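Local structure of xylulokinase (Brucella ovis, 5VM1) at residues D150-A153 against R154-K157; E309-S312 against K313-A317; R407-Y410 against W411-I415. The protein probably catalyses the ATP-dependent phosphorylation of D-xylulose to D-xylulose 5-phosphate, as a member of the FGGY family of carbohydrate kinases. All blocks are in the same frame, centred on the assembly; numbering follows the deposited sequence.

Contact 1. Residues D150-A153 against R154-K157; sequences DIFA and RIRK
Arg154 CG lies against the backbone carbonyl of Asp150, 3.5 Å from Asp150 O. The contact spans the C-terminal part of helix 149-153 and the loop leading to strand 157-159. Asp150 OD1 accepts a weak bond from Ile151 N, the next residue. The carboxylate does not meet the guanidinium. Asp150 OD2 is 5.3 Å from Arg154 NH2, so any attraction between the two charges is probably mild.

The carbonyl of Ile151 takes a weak, bent bond from Arg154 N, at 3.4 Å from Ile151 O. Ile155 CG1 merely lies close to the same oxygen. The Ile151 side chain has a looser neighbour, the Arg154 guanidinium, which approaches its CG1 obliquely.

Phe152 makes both a polar and an apolar contact with Ile155. Ile155 N donates to Phe152 O at 3.2 Å and with a fairly straight N-H...O angle of 165°. The donor stands well above the carbonyl plane. With CG anti to the backbone N (chi1 -170°), the ring of Phe152 reaches Ile155, and its CD1 comes to 3.5 Å from Ile155 CD1. The methyl meets the ring obliquely. Leu141 of helix 137-147 touches both side chains, and Leu92 of strand 91-93 also packs on Ile155.

Ala153 adds its CB, which lies beside Arg154 N. Beyond the turn come Arg156 and Lys157, where the chain enters strand 157-159. Both residues bond through their backbones to Leu93, a classic beta bulge.

The chemistry thus splits between two sides. Arginine and aspartate lie on the exposed side, without a salt bridge between them. Isoleucine and phenylalanine turn inward, and the i-to-i+3 bond from Ile155 N to Phe152 O spans the turn at the helix end.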
ATOM      1  N   ASP A 150      13.316  -8.403 -27.650  1.00 55.83           N
ATOM      2  CA  ASP A 150      13.734  -9.806 -27.544  1.00 50.33           C
ATOM      3  C   ASP A 150      13.202 -10.461 -26.276  1.00 53.50           C
ATOM      4  O   ASP A 150      12.816 -11.635 -26.286  1.00 66.61           O
ATOM      5  CB  ASP A 150      15.264  -9.932 -27.603  1.00 53.22           C
ATOM      6  CG  ASP A 150      16.000  -9.093 -26.548  1.00 56.42           C
ATOM      7  OD1 ASP A 150      15.389  -8.259 -25.832  1.00 49.26           O
ATOM      8  OD2 ASP A 150      17.242  -9.276 -26.463  1.00 65.68           O
ATOM      9  N   ILE A 151      13.200  -9.726 -25.168  1.00 45.79           N
ATOM     10  CA  ILE A 151      12.610 -10.196 -23.924  1.00 52.37           C
ATOM     11  C   ILE A 151      11.093 -10.300 -24.018  1.00 53.85           C
ATOM     12  O   ILE A 151      10.487 -11.175 -23.387  1.00 60.53           O
ATOM     13  CB  ILE A 151      13.076  -9.261 -22.797  1.00 45.51           C
ATOM     14  CG1 ILE A 151      14.586  -9.480 -22.624  1.00 44.74           C
ATOM     15  CG2 ILE A 151      12.203  -9.411 -21.531  1.00 39.50           C
ATOM     16  CD1 ILE A 151      15.237  -8.657 -21.594  1.00 50.51           C
ATOM     17  N   PHE A 152      10.446  -9.408 -24.770  1.00 48.48           N
ATOM     18  CA  PHE A 152       8.992  -9.443 -24.841  1.00 46.82           C
ATOM     19  C   PHE A 152       8.506 -10.677 -25.601  1.00 44.26           C
ATOM     20  O   PHE A 152       7.493 -11.283 -25.233  1.00 53.68           O
ATOM     21  CB  PHE A 152       8.477  -8.154 -25.479  1.00 46.77           C
ATOM     22  CG  PHE A 152       6.993  -7.985 -25.387  1.00 45.95           C
ATOM     23  CD1 PHE A 152       6.400  -7.572 -24.184  1.00 38.62           C
ATOM     24  CD2 PHE A 152       6.190  -8.213 -26.492  1.00 40.23           C
ATOM     25  CE1 PHE A 152       5.009  -7.411 -24.094  1.00 39.17           C
ATOM     26  CE2 PHE A 152       4.816  -8.054 -26.418  1.00 39.37           C
ATOM     27  CZ  PHE A 152       4.216  -7.658 -25.219  1.00 44.10           C
ATOM     28  N   ALA A 153       9.236 -11.085 -26.641  1.00 44.52           N
ATOM     29  CA  ALA A 153       8.849 -12.231 -27.460  1.00 50.52           C
ATOM     30  C   ALA A 153       8.877 -13.535 -26.689  1.00 52.66           C
ATOM     31  O   ALA A 153       8.157 -14.463 -27.059  1.00 65.56           O
ATOM     32  CB  ALA A 153       9.775 -12.344 -28.673  1.00 49.61           C
ATOM     33  N   ARG A 154       9.671 -13.610 -25.621  1.00 47.42           N
ATOM     34  CA  ARG A 154       9.857 -14.819 -24.828  1.00 49.92           C
ATOM     35  C   ARG A 154       8.986 -14.862 -23.581  1.00 48.52           C
ATOM     36  O   ARG A 154       9.048 -15.849 -22.845  1.00 44.21           O
ATOM     37  CB  ARG A 154      11.326 -14.966 -24.414  1.00 47.31           C
ATOM     38  CG  ARG A 154      12.275 -15.071 -25.579  1.00 50.29           C
ATOM     39  CD  ARG A 154      13.604 -15.579 -25.094  1.00 72.57           C
ATOM     40  NE  ARG A 154      14.513 -14.494 -24.748  1.00 82.67           N
ATOM     41  CZ  ARG A 154      15.351 -14.517 -23.715  1.00 87.30           C
ATOM     42  NH1 ARG A 154      15.380 -15.573 -22.901  1.00 87.20           N
ATOM     43  NH2 ARG A 154      16.149 -13.476 -23.494  1.00 85.76           N
ATOM     44  N   ILE A 155       8.141 -13.851 -23.363  1.00 41.39           N
ATOM     45  CA  ILE A 155       7.288 -13.809 -22.182  1.00 39.18           C
ATOM     46  C   ILE A 155       6.226 -14.908 -22.250  1.00 50.74           C
ATOM     47  O   ILE A 155       5.357 -14.925 -23.130  1.00 49.41           O
ATOM     48  CB  ILE A 155       6.623 -12.441 -22.041  1.00 37.11           C
ATOM     49  CG1 ILE A 155       7.655 -11.357 -21.766  1.00 45.76           C
ATOM     50  CG2 ILE A 155       5.550 -12.494 -20.971  1.00 35.27           C
ATOM     51  CD1 ILE A 155       7.042 -10.013 -21.698  1.00 34.97           C
ATOM     52  N   ARG A 156       6.234 -15.791 -21.260  1.00 42.99           N
ATOM     53  CA  ARG A 156       5.182 -16.778 -21.140  1.00 47.77           C
ATOM     54  C   ARG A 156       4.312 -16.563 -19.905  1.00 44.36           C
ATOM     55  O   ARG A 156       3.214 -17.126 -19.830  1.00 47.59           O
ATOM     56  CB  ARG A 156       5.784 -18.198 -21.159  1.00 48.14           C
ATOM     57  CG  ARG A 156       5.987 -18.751 -22.604  1.00 59.50           C
ATOM     58  CD  ARG A 156       4.660 -18.779 -23.439  1.00 69.41           C
ATOM     59  NE  ARG A 156       3.512 -19.130 -22.583  1.00 86.92           N
ATOM     60  CZ  ARG A 156       2.240 -18.772 -22.792  1.00 81.70           C
ATOM     61  NH1 ARG A 156       1.903 -18.046 -23.855  1.00 87.19           N
ATOM     62  NH2 ARG A 156       1.301 -19.133 -21.921  1.00 62.97           N
ATOM     63  N   LYS A 157       4.769 -15.766 -18.944  1.00 38.61           N
ATOM     64  CA  LYS A 157       3.986 -15.440 -17.764  1.00 34.75           C
ATOM     65  C   LYS A 157       4.434 -14.071 -17.228  1.00 34.87           C
ATOM     66  O   LYS A 157       5.628 -13.754 -17.247  1.00 38.05           O
ATOM     67  CB  LYS A 157       4.160 -16.557 -16.727  1.00 35.54           C
ATOM     68  CG  LYS A 157       3.097 -16.630 -15.662  1.00 42.15           C
ATOM     69  CD  LYS A 157       1.797 -17.141 -16.236  1.00 48.01           C
ATOM     70  CE  LYS A 157       1.990 -18.396 -17.108  1.00 49.33           C
ATOM     71  NZ  LYS A 157       0.697 -19.102 -17.325  1.00 46.09           N
TER

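Contact 2. Residues E309-S312 against K313-A317; sequences EWYS and KIVGA
Ser312 O accepts from both Gly316 and Ala317 at the C-terminal end of helix 305-315. Gly316 is a glycine C' residue, the first to leave the helical conformation, with positive phi (75°).

Lys313 N, Ile314 N and Val315 N bind the carbonyls of Glu309, Trp310 and Tyr311 in regular i-to-i+4 fashion. At the end the pattern changes. The bond from Gly316 N to Ser312 O is weak and bent. Ala317 N reaches the same oxygen at 3.2 Å, a 6→1 bond of the Schellman type across the helix end.

One side-chain bond joins this network. The Ser312 hydroxyl sits between its backbone N and carbonyl carbon (chi1 62°), and from there OG donates to Glu309 O at 2.7 Å. Glu309 O therefore holds two donors, Ser312 OG and Lys313 N. The charged ends of Glu309 and Lys313 stay apart.

Two aromatic rings supply the apolar contacts. Ile314 CG1 lies over one face of the Trp310 indole, 4.0 Å from the centroid of its six-membered ring, a CH-pi contact. The Tyr311 ring packs on Leu370 and Thr371 of helix 367-390, and its OH is hydrogen-bonded to Arg367 O. Val315 CG1 reaches Tyr311 CE1 at 3.4 Å, while Val315 CG2 lies over one face of the ring, offset toward the rim.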
ATOM      1  N   GLU A 309      10.117  15.554   6.828  1.00 41.38           N
ATOM      2  CA  GLU A 309      11.540  15.314   6.599  1.00 34.68           C
ATOM      3  C   GLU A 309      12.141  16.440   5.771  1.00 33.82           C
ATOM      4  O   GLU A 309      13.217  16.952   6.093  1.00 39.31           O
ATOM      5  CB  GLU A 309      11.758  13.961   5.906  1.00 37.53           C
ATOM      6  CG  GLU A 309      12.142  12.814   6.816  1.00 54.42           C
ATOM      7  CD  GLU A 309      11.483  11.486   6.399  1.00 72.14           C
ATOM      8  OE1 GLU A 309      11.492  11.168   5.180  1.00 79.00           O
ATOM      9  OE2 GLU A 309      10.949  10.773   7.291  1.00 64.19           O
ATOM     10  N   TRP A 310      11.456  16.845   4.695  1.00 32.08           N
ATOM     11  CA  TRP A 310      11.991  17.919   3.872  1.00 42.31           C
ATOM     12  C   TRP A 310      12.240  19.175   4.703  1.00 48.84           C
ATOM     13  O   TRP A 310      13.345  19.735   4.680  1.00 48.96           O
ATOM     14  CB  TRP A 310      11.057  18.245   2.705  1.00 40.05           C
ATOM     15  CG  TRP A 310      11.544  19.508   2.002  1.00 38.74           C
ATOM     16  CD1 TRP A 310      12.569  19.599   1.106  1.00 34.73           C
ATOM     17  CD2 TRP A 310      11.039  20.843   2.170  1.00 38.04           C
ATOM     18  NE1 TRP A 310      12.744  20.907   0.712  1.00 32.83           N
ATOM     19  CE2 TRP A 310      11.822  21.691   1.345  1.00 41.55           C
ATOM     20  CE3 TRP A 310      10.003  21.404   2.933  1.00 30.14           C
ATOM     21  CZ2 TRP A 310      11.601  23.080   1.255  1.00 44.89           C
ATOM     22  CZ3 TRP A 310       9.778  22.783   2.841  1.00 31.54           C
ATOM     23  CH2 TRP A 310      10.580  23.607   2.004  1.00 33.90           C
ATOM     24  N   TYR A 311      11.238  19.602   5.490  1.00 31.88           N
ATOM     25  CA  TYR A 311      11.382  20.819   6.281  1.00 32.58           C
ATOM     26  C   TYR A 311      12.492  20.692   7.324  1.00 45.15           C
ATOM     27  O   TYR A 311      13.221  21.664   7.591  1.00 43.65           O
ATOM     28  CB  TYR A 311      10.052  21.178   6.928  1.00 31.57           C
ATOM     29  CG  TYR A 311      10.115  22.377   7.843  1.00 32.41           C
ATOM     30  CD1 TYR A 311      10.407  23.648   7.352  1.00 37.89           C
ATOM     31  CD2 TYR A 311       9.843  22.247   9.196  1.00 33.03           C
ATOM     32  CE1 TYR A 311      10.457  24.746   8.211  1.00 43.90           C
ATOM     33  CE2 TYR A 311       9.898  23.315  10.046  1.00 33.97           C
ATOM     34  CZ  TYR A 311      10.203  24.560   9.565  1.00 46.14           C
ATOM     35  OH  TYR A 311      10.244  25.607  10.459  1.00 51.66           O
ATOM     36  N   SER A 312      12.641  19.503   7.919  1.00 36.25           N
ATOM     37  CA  SER A 312      13.680  19.319   8.927  1.00 42.86           C
ATOM     38  C   SER A 312      15.071  19.445   8.319  1.00 44.31           C
ATOM     39  O   SER A 312      15.954  20.079   8.917  1.00 46.04           O
ATOM     40  CB  SER A 312      13.519  17.978   9.637  1.00 43.86           C
ATOM     41  OG  SER A 312      13.659  16.922   8.732  1.00 52.20           O
ATOM     42  N   LYS A 313      15.282  18.910   7.108  1.00 39.08           N
ATOM     43  CA  LYS A 313      16.590  19.092   6.479  1.00 39.73           C
ATOM     44  C   LYS A 313      16.865  20.572   6.215  1.00 50.03           C
ATOM     45  O   LYS A 313      18.009  21.030   6.376  1.00 42.14           O
ATOM     46  CB  LYS A 313      16.691  18.282   5.181  1.00 39.25           C
ATOM     47  CG  LYS A 313      16.474  16.763   5.354  1.00 69.73           C
ATOM     48  CD  LYS A 313      16.453  16.013   4.002  1.00 70.18           C
ATOM     49  CE  LYS A 313      17.082  14.603   4.077  1.00 65.26           C
ATOM     50  NZ  LYS A 313      16.127  13.473   4.343  1.00 61.14           N
ATOM     51  N   ILE A 314      15.824  21.348   5.885  1.00 38.35           N
ATOM     52  CA  ILE A 314      16.009  22.788   5.716  1.00 44.33           C
ATOM     53  C   ILE A 314      16.473  23.413   7.022  1.00 41.49           C
ATOM     54  O   ILE A 314      17.574  23.967   7.107  1.00 53.54           O
ATOM     55  CB  ILE A 314      14.710  23.452   5.223  1.00 51.58           C
ATOM     56  CG1 ILE A 314      14.331  22.983   3.800  1.00 41.64           C
ATOM     57  CG2 ILE A 314      14.800  24.981   5.375  1.00 37.36           C
ATOM     58  CD1 ILE A 314      15.354  23.312   2.731  1.00 37.00           C
ATOM     59  N   VAL A 315      15.676  23.256   8.085  1.00 44.36           N
ATOM     60  CA  VAL A 315      15.958  23.938   9.347  1.00 47.56           C
ATOM     61  C   VAL A 315      16.974  23.199  10.204  1.00 55.84           C
ATOM     62  O   VAL A 315      17.282  23.656  11.314  1.00 55.83           O
ATOM     63  CB  VAL A 315      14.663  24.185  10.153  1.00 43.20           C
ATOM     64  CG1 VAL A 315      13.673  25.019   9.340  1.00 39.99           C
ATOM     65  CG2 VAL A 315      14.034  22.873  10.600  1.00 43.93           C
ATOM     66  N   GLY A 316      17.489  22.060   9.744  1.00 60.75           N
ATOM     67  CA  GLY A 316      18.612  21.443  10.432  1.00 59.41           C
ATOM     68  C   GLY A 316      18.293  20.733  11.727  1.00 55.53           C
ATOM     69  O   GLY A 316      19.159  20.660  12.614  1.00 49.50           O
ATOM     70  N   ALA A 317      17.049  20.295  11.905  1.00 46.77           N
ATOM     71  CA  ALA A 317      16.651  19.486  13.041  1.00 47.55           C
ATOM     72  C   ALA A 317      16.174  18.120  12.547  1.00 57.81           C
ATOM     73  O   ALA A 317      16.216  17.805  11.351  1.00 66.34           O
ATOM     74  CB  ALA A 317      15.574  20.206  13.852  1.00 49.99           C
TER

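Contact 3. Residues R407-Y410 against W411-I415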
ATOM      1  N   ARG A 407       3.397   8.618  15.293  1.00 40.57           N
ATOM      2  CA  ARG A 407       4.064   8.767  16.580  1.00 42.75           C
ATOM      3  C   ARG A 407       4.026  10.192  17.108  1.00 44.38           C
ATOM      4  O   ARG A 407       4.451  10.419  18.239  1.00 39.18           O
ATOM      5  CB  ARG A 407       5.510   8.284  16.479  1.00 44.81           C
ATOM      6  CG  ARG A 407       5.607   6.777  16.568  1.00 60.87           C
ATOM      7  CD  ARG A 407       6.978   6.287  16.213  1.00 76.80           C
ATOM      8  NE  ARG A 407       7.057   4.834  16.289  1.00 92.09           N
ATOM      9  CZ  ARG A 407       7.712   4.085  15.407  1.00108.72           C
ATOM     10  NH1 ARG A 407       8.330   4.660  14.378  1.00111.34           N
ATOM     11  NH2 ARG A 407       7.744   2.763  15.541  1.00115.07           N
ATOM     12  N   SER A 408       3.475  11.138  16.341  1.00 44.13           N
ATOM     13  CA  SER A 408       3.340  12.531  16.755  1.00 41.29           C
ATOM     14  C   SER A 408       1.935  12.772  17.313  1.00 44.50           C
ATOM     15  O   SER A 408       0.948  12.757  16.569  1.00 46.13           O
ATOM     16  CB  SER A 408       3.617  13.466  15.583  1.00 34.82           C
ATOM     17  OG  SER A 408       3.073  14.734  15.869  1.00 35.11           O
ATOM     18  N   THR A 409       1.853  13.032  18.619  1.00 48.95           N
ATOM     19  CA  THR A 409       0.576  13.376  19.231  1.00 51.92           C
ATOM     20  C   THR A 409      -0.012  14.632  18.592  1.00 50.05           C
ATOM     21  O   THR A 409      -1.230  14.735  18.400  1.00 51.12           O
ATOM     22  CB  THR A 409       0.754  13.574  20.740  1.00 56.94           C
ATOM     23  OG1 THR A 409       1.356  12.409  21.310  1.00 55.73           O
ATOM     24  CG2 THR A 409      -0.573  13.811  21.401  1.00 57.93           C
ATOM     25  N   TYR A 410       0.833  15.607  18.262  1.00 50.58           N
ATOM     26  CA  TYR A 410       0.317  16.809  17.619  1.00 49.65           C
ATOM     27  C   TYR A 410      -0.341  16.459  16.297  1.00 50.34           C
ATOM     28  O   TYR A 410      -1.450  16.920  16.007  1.00 46.15           O
ATOM     29  CB  TYR A 410       1.427  17.843  17.404  1.00 52.87           C
ATOM     30  CG  TYR A 410       0.885  19.236  17.185  1.00 51.81           C
ATOM     31  CD1 TYR A 410       0.321  19.600  15.970  1.00 35.51           C
ATOM     32  CD2 TYR A 410       0.910  20.180  18.217  1.00 51.02           C
ATOM     33  CE1 TYR A 410      -0.193  20.862  15.777  1.00 35.66           C
ATOM     34  CE2 TYR A 410       0.401  21.453  18.034  1.00 48.97           C
ATOM     35  CZ  TYR A 410      -0.156  21.787  16.809  1.00 48.29           C
ATOM     36  OH  TYR A 410      -0.683  23.046  16.613  1.00 49.35           O
ATOM     37  N   TRP A 411       0.329  15.631  15.487  1.00 55.29           N
ATOM     38  CA  TRP A 411      -0.193  15.311  14.159  1.00 46.39           C
ATOM     39  C   TRP A 411      -1.541  14.627  14.246  1.00 37.44           C
ATOM     40  O   TRP A 411      -2.415  14.875  13.411  1.00 42.01           O
ATOM     41  CB  TRP A 411       0.771  14.421  13.377  1.00 43.68           C
ATOM     42  CG  TRP A 411       0.862  14.803  11.935  1.00 38.61           C
ATOM     43  CD1 TRP A 411       0.001  15.610  11.236  1.00 35.81           C
ATOM     44  CD2 TRP A 411       1.925  14.474  11.033  1.00 41.01           C
ATOM     45  NE1 TRP A 411       0.454  15.776   9.943  1.00 28.61           N
ATOM     46  CE2 TRP A 411       1.635  15.092   9.797  1.00 39.06           C
ATOM     47  CE3 TRP A 411       3.089  13.703  11.146  1.00 31.34           C
ATOM     48  CZ2 TRP A 411       2.468  14.962   8.691  1.00 31.84           C
ATOM     49  CZ3 TRP A 411       3.905  13.574  10.042  1.00 28.88           C
ATOM     50  CH2 TRP A 411       3.595  14.196   8.836  1.00 27.84           C
ATOM     51  N   LEU A 412      -1.713  13.740  15.234  1.00 32.19           N
ATOM     52  CA  LEU A 412      -2.972  13.009  15.381  1.00 33.69           C
ATOM     53  C   LEU A 412      -4.103  13.929  15.807  1.00 40.54           C
ATOM     54  O   LEU A 412      -5.226  13.809  15.297  1.00 44.46           O
ATOM     55  CB  LEU A 412      -2.814  11.866  16.384  1.00 33.54           C
ATOM     56  CG  LEU A 412      -1.821  10.794  15.969  1.00 32.81           C
ATOM     57  CD1 LEU A 412      -1.753   9.740  17.042  1.00 37.83           C
ATOM     58  CD2 LEU A 412      -2.246  10.194  14.639  1.00 30.97           C
ATOM     59  N   LYS A 413      -3.832  14.841  16.749  1.00 43.10           N
ATOM     60  CA  LYS A 413      -4.853  15.804  17.154  1.00 45.28           C
ATOM     61  C   LYS A 413      -5.197  16.741  16.003  1.00 43.57           C
ATOM     62  O   LYS A 413      -6.360  17.104  15.814  1.00 51.34           O
ATOM     63  CB  LYS A 413      -4.370  16.606  18.362  1.00 44.42           C
ATOM     64  CG  LYS A 413      -4.143  15.773  19.598  1.00 48.69           C
ATOM     65  CD  LYS A 413      -4.152  16.613  20.847  1.00 51.24           C
ATOM     66  CE  LYS A 413      -3.634  15.836  22.030  1.00 44.62           C
ATOM     67  NZ  LYS A 413      -3.423  16.711  23.193  1.00 47.40           N
ATOM     68  N   ALA A 414      -4.201  17.107  15.199  1.00 34.69           N
ATOM     69  CA  ALA A 414      -4.467  17.944  14.038  1.00 36.91           C
ATOM     70  C   ALA A 414      -5.344  17.222  13.017  1.00 41.49           C
ATOM     71  O   ALA A 414      -6.293  17.813  12.488  1.00 50.25           O
ATOM     72  CB  ALA A 414      -3.154  18.391  13.401  1.00 34.04           C
ATOM     73  N   ILE A 415      -5.054  15.949  12.730  1.00 35.49           N
ATOM     74  CA  ILE A 415      -5.840  15.211  11.735  1.00 41.98           C
ATOM     75  C   ILE A 415      -7.273  14.975  12.230  1.00 41.75           C
ATOM     76  O   ILE A 415      -8.237  15.113  11.468  1.00 35.69           O
ATOM     77  CB  ILE A 415      -5.125  13.893  11.372  1.00 37.84           C
ATOM     78  CG1 ILE A 415      -3.745  14.207  10.783  1.00 40.57           C
ATOM     79  CG2 ILE A 415      -5.936  13.095  10.383  1.00 27.62           C
ATOM     80  CD1 ILE A 415      -2.801  13.012  10.669  1.00 32.72           C
TER
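Ser408 and Trp411 meet where helix 409-419 begins, and Ser408 holds the N-cap position. Three i-to-i+4 bonds start the helix: Leu412 N to Ser408 O, Lys413 N to Thr409 O, and Ala414 N to Tyr410 O. The last is 2.9 Å long.

The side chain of Ser408 supplies the cap. Its OG is anti to the backbone N (chi1 161°), which turns it toward the first turn of the helix. There it accepts from Trp411 N at 2.9 Å, with an N-H...O angle of 161°. Ser408 CB lies at the edge of the Trp411 indole, near the ring plane.

Thr409 and Lys413 run side by side, pointing the same way, with Thr409 CG2 3.7 Å from Lys413 CE. Both polar ends turn to one outside residue: Thr409 OG1 bonds to Glu328 OE1 and Lys413 NZ to Glu328 O. Tyr410 meets Ala414 more loosely. Its CD1 is 4.5 Å from Ala414 CB.

The helix is the crossover of a beta-alpha-beta unit, between strands 399-402 and 423-426. Leu412 packs on Leu425 of the second strand. Ser408 OG is also hydrogen-bonded to Asp323 OD1, so one hydroxyl both satisfies a backbone N-H of the first turn and ties the helix start to helix 319-326.

In the fold
All three contacts are local and lie in series along the chain. None closes a long loop, and none nests in or crosses another. Contact 1 comes first, in the N-terminal FGGY range, where a surface helix gives way to strand 157-159. Contacts 2 and 3 follow in the C-terminal range. Contact 1 lies far from both, its centre about 46 Å from that of contact 2 and about 49 Å from that of contact 3. Contacts 2 and 3 are closer, with nearest atoms about 7 Å apart but no touch. Helix 367-390 packs on both; helix 319-326 packs on contact 2 and reaches contact 3 through a hydrogen bond at Asp323.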